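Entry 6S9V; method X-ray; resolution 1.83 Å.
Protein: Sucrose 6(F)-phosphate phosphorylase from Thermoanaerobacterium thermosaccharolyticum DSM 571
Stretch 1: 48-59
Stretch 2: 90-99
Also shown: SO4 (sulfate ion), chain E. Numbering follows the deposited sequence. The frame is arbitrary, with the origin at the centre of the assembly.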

# COMPACT_ATOMS: atom_id res chain seq x y z
N VAL A 48 8.04 -16.20 10.06
CA VAL A 48 7.16 -15.12 10.46
C VAL A 48 6.47 -14.54 9.23
O VAL A 48 5.32 -14.09 9.31
N PHE A 49 7.14 -14.55 8.08
CA PHE A 49 6.58 -13.97 6.86
C PHE A 49 6.60 -14.99 5.73
O PHE A 49 7.57 -15.74 5.57
N GLY A 50 5.51 -15.03 4.98
CA GLY A 50 5.44 -15.82 3.76
C GLY A 50 5.76 -15.01 2.53
O GLY A 50 5.97 -15.57 1.44
N GLY A 51 5.78 -13.68 2.68
CA GLY A 51 6.07 -12.80 1.56
C GLY A 51 6.57 -11.46 2.07
O GLY A 51 6.41 -11.12 3.24
N VAL A 52 7.17 -10.69 1.16
CA VAL A 52 7.74 -9.38 1.48
C VAL A 52 7.40 -8.43 0.34
O VAL A 52 7.74 -8.71 -0.82
N HIS A 53 6.73 -7.32 0.67
CA HIS A 53 6.63 -6.18 -0.23
C HIS A 53 7.84 -5.29 0.02
O HIS A 53 7.95 -4.68 1.09
N ILE A 54 8.77 -5.28 -0.93
CA ILE A 54 9.91 -4.37 -0.90
C ILE A 54 9.48 -3.09 -1.61
O ILE A 54 9.24 -3.10 -2.81
N LEU A 55 9.40 -1.99 -0.86
CA LEU A 55 9.05 -0.72 -1.46
C LEU A 55 10.12 -0.34 -2.49
O LEU A 55 11.23 -0.87 -2.45
N PRO A 56 9.79 0.54 -3.43
CA PRO A 56 10.57 0.64 -4.70
C PRO A 56 12.06 0.66 -4.47
O PRO A 56 12.60 1.60 -3.87
N PRO A 57 12.77 -0.38 -4.94
CA PRO A 57 14.24 -0.45 -4.78
C PRO A 57 15.04 -0.06 -6.02
O PRO A 57 16.24 -0.35 -6.05
N PHE A 58 14.41 0.55 -7.02
CA PHE A 58 15.11 0.92 -8.25
C PHE A 58 15.74 2.30 -8.09
O PHE A 58 15.32 3.09 -7.24
N PRO A 59 16.77 2.61 -8.87
CA PRO A 59 17.33 3.97 -8.85
C PRO A 59 16.21 4.97 -9.07
O PRO A 59 15.39 4.82 -9.97
N ASN A 90 12.76 -17.79 -0.79
CA ASN A 90 12.23 -18.05 0.53
C ASN A 90 10.93 -17.32 0.83
O ASN A 90 10.21 -17.73 1.76
N PHE A 91 10.60 -16.26 0.09
CA PHE A 91 9.42 -15.44 0.33
C PHE A 91 8.77 -15.08 -1.00
O PHE A 91 9.46 -14.92 -2.00
N ASP A 92 7.45 -14.94 -0.99
CA ASP A 92 6.76 -14.30 -2.12
C ASP A 92 7.16 -12.83 -2.18
O ASP A 92 7.01 -12.12 -1.19
N ILE A 93 7.68 -12.38 -3.32
CA ILE A 93 8.12 -11.00 -3.46
C ILE A 93 7.04 -10.18 -4.16
O ILE A 93 6.52 -10.57 -5.20
N LEU A 94 6.70 -9.04 -3.56
CA LEU A 94 5.79 -8.06 -4.13
C LEU A 94 6.59 -6.79 -4.42
O LEU A 94 7.22 -6.25 -3.51
N LEU A 95 6.56 -6.33 -5.67
CA LEU A 95 7.23 -5.10 -6.05
C LEU A 95 6.25 -4.13 -6.70
O LEU A 95 5.19 -4.53 -7.19
N ASP A 96 6.63 -2.86 -6.72
CA ASP A 96 5.83 -1.80 -7.31
C ASP A 96 6.15 -1.59 -8.78
O ASP A 96 7.33 -1.57 -9.18
N LEU A 97 5.11 -1.38 -9.57
CA LEU A 97 5.22 -0.86 -10.93
C LEU A 97 4.57 0.52 -10.94
O LEU A 97 3.38 0.66 -10.61
N MET A 98 5.35 1.55 -11.27
CA MET A 98 4.83 2.91 -11.30
C MET A 98 4.19 3.13 -12.67
O MET A 98 4.75 3.75 -13.58
N VAL A 99 2.96 2.62 -12.81
CA VAL A 99 2.29 2.69 -14.09
C VAL A 99 1.98 4.13 -14.49
O VAL A 99 1.74 4.40 -15.67

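Strand 51-54 and the strand of stretch 2 run parallel, their axes 21° apart, and side chains pack on both faces of the pairing. On the face carrying Val 52 and Ile 93, Val 52 (chi1 t) sets CG2 4.0 Å from CG of Phe 91, whose CA-to-CB bond points toward stretch 1 (chi1 m). Further along, Ile 54 (m, t) reaches Ile 93 (m, m) through CD1 to CG2 at 4.4 Å, and its CB lies 3.9 Å from CD2 of Leu 95. Leu 95 (m, t) starts away from stretch 1, but its end returns: its CD1 is 4.2 Å from CZ of Phe 58 and its CD2 4.3 Å from CD of Pro 57. Met 98 (m, p, p) continues this apolar run, with CE 4.1 Å from CG of Pro 56.

On the other face, Leu 94 (t, t) places CD2 3.9 Å from the His 53 ring centroid, 19° off the normal, a CH-pi contact. His 53 (chi1 t) is polar at its ring edge: NE2 donates to Asp 96 OD1 (2.7 Å, 174°), and ND1 donates to sulfate O3 at 2.8 Å. Asp 96 (chi1 m) points toward stretch 1. Water 2 completes this edge, donating to Ile 54 O (2.6 Å) and Asp 96 OD1 (2.8 Å) while accepting from Asp 96 N (2.8 Å).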

# COMPACT_ATOMS: atom_id res chain seq x y z
CB VAL A 48 7.95 -14.05 11.24
CG1 VAL A 48 7.10 -12.81 11.49
CG2 VAL A 48 8.47 -14.65 12.55
CB PHE A 49 7.33 -12.72 6.44
CG PHE A 49 7.31 -11.65 7.48
CD1 PHE A 49 6.12 -11.06 7.85
CD2 PHE A 49 8.48 -11.24 8.09
CE1 PHE A 49 6.09 -10.08 8.82
CE2 PHE A 49 8.45 -10.26 9.06
CZ PHE A 49 7.26 -9.69 9.42
CB VAL A 52 9.26 -9.43 1.69
CG1 VAL A 52 9.80 -8.03 2.03
CG2 VAL A 52 9.65 -10.44 2.76
CB HIS A 53 5.34 -5.40 -0.03
CG HIS A 53 5.24 -4.16 -0.86
ND1 HIS A 53 4.31 -3.18 -0.62
CD2 HIS A 53 5.93 -3.76 -1.95
CE1 HIS A 53 4.45 -2.21 -1.51
NE2 HIS A 53 5.43 -2.54 -2.33
CB ILE A 54 11.13 -4.98 -1.60
CG1 ILE A 54 11.51 -6.32 -0.98
CG2 ILE A 54 12.32 -4.01 -1.52
CD1 ILE A 54 12.56 -7.07 -1.80
CB LEU A 55 8.86 0.33 -0.37
CG LEU A 55 7.58 0.02 0.43
CD1 LEU A 55 7.62 0.58 1.85
CD2 LEU A 55 6.36 0.54 -0.34
CB PRO A 56 10.07 1.96 -5.30
CG PRO A 56 8.65 2.06 -4.83
CD PRO A 56 8.63 1.46 -3.43
CB PRO A 57 14.44 -1.93 -4.46
CG PRO A 57 13.42 -2.61 -5.36
CD PRO A 57 12.22 -1.67 -5.37
CB PHE A 58 14.12 0.89 -9.41
CG PHE A 58 13.14 -0.24 -9.30
CD1 PHE A 58 13.55 -1.55 -9.52
CD2 PHE A 58 11.83 -0.01 -8.92
CE1 PHE A 58 12.66 -2.59 -9.38
CE2 PHE A 58 10.94 -1.05 -8.79
CZ PHE A 58 11.36 -2.34 -9.00
CB PRO A 59 18.34 3.98 -10.00
CG PRO A 59 18.61 2.55 -10.30
CD PRO A 59 17.37 1.79 -9.95
CB ASN A 90 13.26 -17.64 1.59
CG ASN A 90 14.63 -18.27 1.36
OD1 ASN A 90 15.61 -17.56 1.10
ND2 ASN A 90 14.69 -19.59 1.42
CB PHE A 91 9.80 -14.14 1.07
CG PHE A 91 10.54 -14.37 2.36
CD1 PHE A 91 9.85 -14.60 3.53
CD2 PHE A 91 11.92 -14.35 2.39
CE1 PHE A 91 10.53 -14.82 4.72
CE2 PHE A 91 12.61 -14.56 3.57
CZ PHE A 91 11.91 -14.80 4.74
CB ASP A 92 5.25 -14.40 -2.00
CG ASP A 92 4.72 -15.81 -2.15
OD1 ASP A 92 5.41 -16.67 -2.74
OD2 ASP A 92 3.56 -16.04 -1.72
CB ILE A 93 9.45 -10.92 -4.24
CG1 ILE A 93 10.52 -11.75 -3.54
CG2 ILE A 93 9.90 -9.47 -4.35
CD1 ILE A 93 10.77 -11.39 -2.10
CB LEU A 94 4.65 -7.80 -3.15
CG LEU A 94 3.35 -7.18 -3.62
CD1 LEU A 94 2.28 -7.40 -2.54
CD2 LEU A 94 3.54 -5.72 -3.92
CB LEU A 95 8.37 -5.36 -7.04
CG LEU A 95 9.59 -6.14 -6.56
CD1 LEU A 95 10.62 -6.22 -7.70
CD2 LEU A 95 10.21 -5.48 -5.32
CB ASP A 96 6.09 -0.46 -6.61
CG ASP A 96 5.59 -0.43 -5.19
OD1 ASP A 96 6.30 -0.90 -4.28
OD2 ASP A 96 4.48 0.10 -5.00
CB LEU A 97 4.54 -1.79 -11.94
CG LEU A 97 4.52 -1.31 -13.39
CD1 LEU A 97 5.96 -1.09 -13.88
CD2 LEU A 97 3.80 -2.32 -14.27
CB MET A 98 5.93 3.92 -11.00
CG MET A 98 6.11 4.21 -9.49
SD MET A 98 6.37 2.77 -8.40
CE MET A 98 8.04 2.28 -8.85
CB VAL A 99 0.98 1.87 -14.12
CG1 VAL A 99 1.28 0.38 -14.08
CG2 VAL A 99 0.06 2.28 -12.99
S SO4 E . 2.10 -0.61 1.00
O1 SO4 E . 0.68 -0.33 1.21
O2 SO4 E . 2.48 -0.11 -0.32
O3 SO4 E . 2.32 -2.05 1.06
O4 SO4 E . 2.91 0.03 2.02
O HOH W 1 8.64 -17.92 4.34
O HOH W 2 8.75 -1.93 -5.13